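Local coordinates for hypothetical protein SP2199 (Streptococcus pneumoniae TIGR4, PDB 2IBO) that is of unknown function but belongs to the thiamine-binding protein family of the MTH1187-YkoF clan and may therefore bind thiamine or a related small molecule, at residues 7-12 and 19-24; 42-47 and 82-87. All coordinates share one frame; numbering follows the deposited sequence.

Contact 1 of 2, residues 7-12 and 19-24; sequences LQVLPL and IAVIDQ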
loop_
_atom_site.group_PDB
_atom_site.type_symbol
_atom_site.label_atom_id
_atom_site.label_comp_id
_atom_site.label_asym_id
_atom_site.label_seq_id
_atom_site.Cartn_x
_atom_site.Cartn_y
_atom_site.Cartn_z
ATOM N N LEU A 7 -3.676 4.596 8.604
ATOM C CA LEU A 7 -2.722 5.634 8.203
ATOM C C LEU A 7 -1.293 5.374 8.665
ATOM O O LEU A 7 -1.047 4.952 9.808
ATOM C CB LEU A 7 -3.186 7.013 8.716
ATOM C CG LEU A 7 -2.286 8.235 8.434
ATOM C CD1 LEU A 7 -2.250 8.545 6.910
ATOM C CD2 LEU A 7 -2.799 9.436 9.226
ATOM N N GLN A 8 -0.364 5.608 7.744
ATOM C CA GLN A 8 1.062 5.459 8.003
ATOM C C GLN A 8 1.741 6.667 7.402
ATOM O O GLN A 8 1.634 6.921 6.201
ATOM C CB GLN A 8 1.640 4.214 7.343
ATOM C CG GLN A 8 3.147 4.154 7.464
ATOM C CD GLN A 8 3.753 2.928 6.809
ATOM O OE1 GLN A 8 4.905 2.578 7.082
ATOM N NE2 GLN A 8 2.984 2.269 5.935
ATOM N N VAL A 9 2.431 7.422 8.239
ATOM C CA VAL A 9 3.115 8.594 7.752
ATOM C C VAL A 9 4.607 8.356 7.754
ATOM O O VAL A 9 5.199 8.071 8.798
ATOM C CB VAL A 9 2.816 9.830 8.617
ATOM C CG1 VAL A 9 3.663 11.000 8.136
ATOM C CG2 VAL A 9 1.323 10.173 8.550
ATOM N N LEU A 10 5.204 8.443 6.569
ATOM C CA LEU A 10 6.642 8.282 6.433
ATOM C C LEU A 10 7.215 9.612 5.981
ATOM O O LEU A 10 7.254 9.910 4.784
ATOM C CB LEU A 10 6.994 7.206 5.409
ATOM C CG LEU A 10 6.592 5.780 5.765
ATOM C CD1 LEU A 10 7.054 4.854 4.656
ATOM C CD2 LEU A 10 7.198 5.381 7.099
ATOM N N PRO A 11 7.637 10.449 6.941
ATOM C CA PRO A 11 8.205 11.741 6.564
ATOM C C PRO A 11 9.604 11.463 6.032
ATOM O O PRO A 11 10.339 10.642 6.593
ATOM C CB PRO A 11 8.213 12.507 7.884
ATOM C CG PRO A 11 8.531 11.417 8.874
ATOM C CD PRO A 11 7.647 10.270 8.406
ATOM N N LEU A 12 9.957 12.118 4.934
ATOM C CA LEU A 12 11.272 11.930 4.346
ATOM C C LEU A 12 12.189 13.029 4.872
ATOM O O LEU A 12 12.625 13.916 4.137
ATOM C CB LEU A 12 11.169 11.964 2.824
ATOM C CG LEU A 12 10.096 11.012 2.293
ATOM C CD1 LEU A 12 10.124 11.038 0.777
ATOM C CD2 LEU A 12 10.321 9.599 2.821
ATOM N N ILE A 19 10.523 12.107 14.219
ATOM C CA ILE A 19 9.876 11.590 15.419
ATOM C C ILE A 19 8.866 12.629 15.900
ATOM O O ILE A 19 7.985 12.335 16.698
ATOM C CB ILE A 19 10.905 11.309 16.537
ATOM C CG1 ILE A 19 11.742 12.561 16.801
ATOM C CG2 ILE A 19 11.795 10.139 16.143
ATOM C CD1 ILE A 19 12.817 12.382 17.862
ATOM N N ALA A 20 8.998 13.850 15.396
ATOM C CA ALA A 20 8.093 14.919 15.764
ATOM C C ALA A 20 6.874 14.911 14.866
ATOM O O ALA A 20 5.760 14.975 15.372
ATOM C CB ALA A 20 8.790 16.276 15.688
ATOM N N VAL A 21 7.051 14.829 13.547
ATOM C CA VAL A 21 5.870 14.834 12.684
ATOM C C VAL A 21 5.014 13.630 13.069
ATOM O O VAL A 21 3.781 13.716 13.132
ATOM C CB VAL A 21 6.218 14.793 11.150
ATOM C CG1 VAL A 21 7.424 15.676 10.860
ATOM C CG2 VAL A 21 6.442 13.372 10.677
ATOM N N ILE A 22 5.669 12.515 13.377
ATOM C CA ILE A 22 4.924 11.331 13.768
ATOM C C ILE A 22 4.203 11.574 15.096
ATOM O O ILE A 22 3.012 11.289 15.231
ATOM C CB ILE A 22 5.850 10.092 13.832
ATOM C CG1 ILE A 22 6.146 9.616 12.405
ATOM C CG2 ILE A 22 5.188 8.949 14.619
ATOM C CD1 ILE A 22 7.116 8.464 12.348
ATOM N N ASP A 23 4.911 12.116 16.076
ATOM C CA ASP A 23 4.278 12.403 17.357
ATOM C C ASP A 23 3.094 13.336 17.139
ATOM O O ASP A 23 2.031 13.142 17.722
ATOM C CB ASP A 23 5.275 13.057 18.325
ATOM C CG ASP A 23 6.146 12.040 19.038
ATOM O OD1 ASP A 23 7.044 12.457 19.803
ATOM O OD2 ASP A 23 5.932 10.827 18.841
ATOM N N GLN A 24 3.283 14.343 16.289
ATOM C CA GLN A 24 2.225 15.316 16.010
ATOM C C GLN A 24 0.998 14.700 15.351
ATOM O O GLN A 24 -0.133 15.052 15.683
ATOM C CB GLN A 24 2.752 16.445 15.123
ATOM C CG GLN A 24 3.873 17.253 15.743
ATOM C CD GLN A 24 3.455 17.997 17.003
ATOM O OE1 GLN A 24 3.020 17.400 17.994
ATOM N NE2 GLN A 24 3.595 19.317 16.968
#
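With CG1 of Val21 anti to its carbonyl carbon (chi1 -40°), the other branch, CG2, falls between the backbone N and the carbonyl carbon and is presented to Pro11. Ile22, one residue on, also carries CG1 beside its backbone N (chi1 -76°), which brings the end of its side chain round towards the strand. Val21 CG2 lies 3.4 Å from Pro11 CB and equally close to Pro11 CG, so a single methyl rests over the CB-CG bond at the margin of the pyrrolidine ring, tilted out of its plane, the two side chains crossing at a slant. Ile22 takes a different target: its CG1 lies 4.3 Å from Pro11 CD and 4.0 Å from Val9 O, laying its methylene against the backbone as well as the ring. Val9 completes the set more loosely, its CG1 4.5 Å from Val21 CG2. No hydrogen bond links the two segments, which meet through van der Waals contacts alone. The strand and helix axes approach to 8.6 Å and run nearly antiparallel, at 155°, as expected where a chain leaves a strand and folds back over it. This is the first beta-alpha unit of a ferredoxin-like fold. Beyond the pair, Glu66 and Ala67 close over Val21, and Val9 also touches Val70 of strand 70-79. Leu7 continues the hydrophobic layer towards Val25 of the same helix and Leu56 and Ala59 of helix 49-64, while Leu10 turns to the opposite face of the sheet, against Phe71 of the second subunit and Leu82 of the third.

Contact 2 of 2, residues 42-47 and 82-87; sequences ETVLEG and LSIDEK
Glu46 reaches from its strand to the start of helix 84-87, where its carboxylate makes the polar part of the contact. OE1 accepts a hydrogen bond from Ile84 N at 3.0 Å, the N-H coming from above the carboxylate plane, 58° out of it. OE2 receives a hydrogen bond from a water, and the same water accepts one from Asp85 N at 2.8 Å. One carboxylate thus serves two successive amides of the first turn, one directly and one through water.

The helix also caps itself. Ser83, the N-cap, accepts from Glu86 N through OG at 3.2 Å, and Ser83 N returns a bond to Glu86 OE2 at 2.8 Å, the reciprocal pair of a capping box.

Apolar contacts lie alongside. Glu46 starts with CG anti to its backbone N (chi1 -160°) and stays extended, which carries the carboxylate past Ile84, whose side chain runs the other way. In the stem, Glu46 CB is 3.9 Å from Ile84 CD1; the carboxyl carbon, Glu46 CD, lies 3.6 Å from Ile84 CG1. Further along, Ile84 CD1 meets Val44 CG1 tip to tip at 3.6 Å. Val37 of the neighbouring strand and Pro40 of the third subunit also pack on Ile84, and the same proline touches Val44. Leu45, between the two contacting strand residues, points instead to helices 16-31 and 49-64, which places the C-terminal turn on the other face of the sheet.

Chemically, the amides of Ile84, Asp85 and Glu86, which have no preceding helical turn to bond to, all find acceptors: Glu46, the water and Ser83. Such a setting would tend to favour a negatively charged Glu46, an effect that the nearby acids Asp85 and Glu86 would partly offset, while its aliphatic stem packs along CG1 and CD1 of Ile84.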
loop_
_atom_site.group_PDB
_atom_site.type_symbol
_atom_site.label_atom_id
_atom_site.label_comp_id
_atom_site.label_asym_id
_atom_site.label_seq_id
_atom_site.Cartn_x
_atom_site.Cartn_y
_atom_site.Cartn_z
ATOM N N GLU A 42 0.896 1.129 10.873
ATOM C CA GLU A 42 -0.132 2.097 10.548
ATOM C C GLU A 42 -1.110 2.329 11.698
ATOM O O GLU A 42 -1.282 1.463 12.565
ATOM C CB GLU A 42 -0.887 1.592 9.321
ATOM C CG GLU A 42 -1.557 0.247 9.543
ATOM C CD GLU A 42 -1.979 -0.411 8.253
ATOM O OE1 GLU A 42 -2.713 -1.421 8.309
ATOM O OE2 GLU A 42 -1.576 0.072 7.182
ATOM N N THR A 43 -1.760 3.490 11.705
ATOM C CA THR A 43 -2.719 3.771 12.767
ATOM C C THR A 43 -4.076 3.555 12.141
ATOM O O THR A 43 -4.388 4.162 11.114
ATOM C CB THR A 43 -2.585 5.232 13.318
ATOM O OG1 THR A 43 -1.329 5.388 13.998
ATOM C CG2 THR A 43 -3.694 5.529 14.299
ATOM N N VAL A 44 -4.874 2.685 12.756
ATOM C CA VAL A 44 -6.196 2.337 12.237
ATOM C C VAL A 44 -7.315 3.115 12.899
ATOM O O VAL A 44 -7.461 3.075 14.115
ATOM C CB VAL A 44 -6.477 0.813 12.420
ATOM C CG1 VAL A 44 -7.883 0.473 11.954
ATOM C CG2 VAL A 44 -5.453 0.001 11.652
ATOM N N LEU A 45 -8.112 3.800 12.081
ATOM C CA LEU A 45 -9.244 4.590 12.558
ATOM C C LEU A 45 -10.554 3.961 12.097
ATOM O O LEU A 45 -10.609 3.332 11.046
ATOM C CB LEU A 45 -9.141 6.031 12.035
ATOM C CG LEU A 45 -7.875 6.811 12.425
ATOM C CD1 LEU A 45 -7.907 8.199 11.817
ATOM C CD2 LEU A 45 -7.761 6.903 13.921
ATOM N N GLU A 46 -11.614 4.142 12.875
ATOM C CA GLU A 46 -12.909 3.563 12.529
ATOM C C GLU A 46 -14.039 4.554 12.804
ATOM O O GLU A 46 -14.080 5.157 13.875
ATOM C CB GLU A 46 -13.122 2.294 13.352
ATOM C CG GLU A 46 -14.151 1.364 12.799
ATOM C CD GLU A 46 -14.542 0.285 13.790
ATOM O OE1 GLU A 46 -15.097 -0.745 13.364
ATOM O OE2 GLU A 46 -14.314 0.462 15.002
ATOM N N GLY A 47 -14.953 4.704 11.846
ATOM C CA GLY A 47 -16.073 5.623 11.999
ATOM C C GLY A 47 -16.742 5.960 10.679
ATOM O O GLY A 47 -16.580 5.228 9.695
ATOM N N LEU A 82 -16.784 -4.924 7.926
ATOM C CA LEU A 82 -16.764 -5.526 9.251
ATOM C C LEU A 82 -15.991 -4.552 10.130
ATOM O O LEU A 82 -15.125 -3.823 9.633
ATOM C CB LEU A 82 -16.055 -6.882 9.219
ATOM C CG LEU A 82 -16.642 -7.946 8.289
ATOM C CD1 LEU A 82 -16.443 -7.528 6.842
ATOM C CD2 LEU A 82 -15.958 -9.280 8.537
ATOM N N SER A 83 -16.303 -4.535 11.425
ATOM C CA SER A 83 -15.650 -3.620 12.364
ATOM C C SER A 83 -14.280 -4.115 12.772
ATOM O O SER A 83 -13.925 -5.256 12.494
ATOM C CB SER A 83 -16.495 -3.452 13.623
ATOM O OG SER A 83 -16.320 -4.557 14.493
ATOM N N ILE A 84 -13.513 -3.258 13.441
ATOM C CA ILE A 84 -12.186 -3.656 13.882
ATOM C C ILE A 84 -12.299 -4.913 14.735
ATOM O O ILE A 84 -11.513 -5.846 14.580
ATOM C CB ILE A 84 -11.496 -2.547 14.696
ATOM C CG1 ILE A 84 -11.273 -1.322 13.812
ATOM C CG2 ILE A 84 -10.156 -3.045 15.228
ATOM C CD1 ILE A 84 -10.371 -0.276 14.424
ATOM N N ASP A 85 -13.284 -4.945 15.625
ATOM C CA ASP A 85 -13.500 -6.108 16.482
ATOM C C ASP A 85 -13.802 -7.370 15.670
ATOM O O ASP A 85 -13.300 -8.451 15.972
ATOM C CB ASP A 85 -14.650 -5.833 17.445
ATOM C CG ASP A 85 -14.174 -5.544 18.844
ATOM O OD1 ASP A 85 -13.115 -4.886 18.981
ATOM O OD2 ASP A 85 -14.866 -5.967 19.800
ATOM N N GLU A 86 -14.620 -7.220 14.635
ATOM C CA GLU A 86 -14.990 -8.341 13.780
ATOM C C GLU A 86 -13.835 -8.842 12.905
ATOM O O GLU A 86 -13.603 -10.049 12.819
ATOM C CB GLU A 86 -16.197 -7.946 12.926
ATOM C CG GLU A 86 -17.428 -7.682 13.782
ATOM C CD GLU A 86 -18.463 -6.822 13.095
ATOM O OE1 GLU A 86 -19.484 -6.513 13.741
ATOM O OE2 GLU A 86 -18.262 -6.452 11.919
ATOM N N LYS A 87 -13.113 -7.931 12.256
ATOM C CA LYS A 87 -11.980 -8.339 11.428
ATOM C C LYS A 87 -11.043 -9.120 12.331
ATOM O O LYS A 87 -10.630 -10.225 11.997
ATOM C CB LYS A 87 -11.221 -7.130 10.865
ATOM C CG LYS A 87 -11.931 -6.368 9.760
ATOM C CD LYS A 87 -11.303 -4.993 9.570
ATOM C CE LYS A 87 -12.059 -4.139 8.545
ATOM N NZ LYS A 87 -11.672 -2.696 8.676
HETATM O O HOH W 1 -14.409 -2.466 16.399
#

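In the fold
From the N terminus, strand 2-11 leads through a short connection into helix 16-31, and contact 1 closes this local loop of six residues between its segments. The chain then forms the hairpin of strands 35-38 and 43-46, runs through helix 49-64 and returns along strand 70-79 before contact 2 closes a much longer loop, bringing the C-terminal helix 84-87 back to 43-46. The two loops follow in series, neither nesting nor crossing, with contact centres about 20 Å apart on opposite sides of the chain's centre. Neighbouring strands 2-11 and 43-46 connect them within one sheet: contact 1 joins its helix-covered face to helix 16-31, contact 2 its other face to the C-terminal turn.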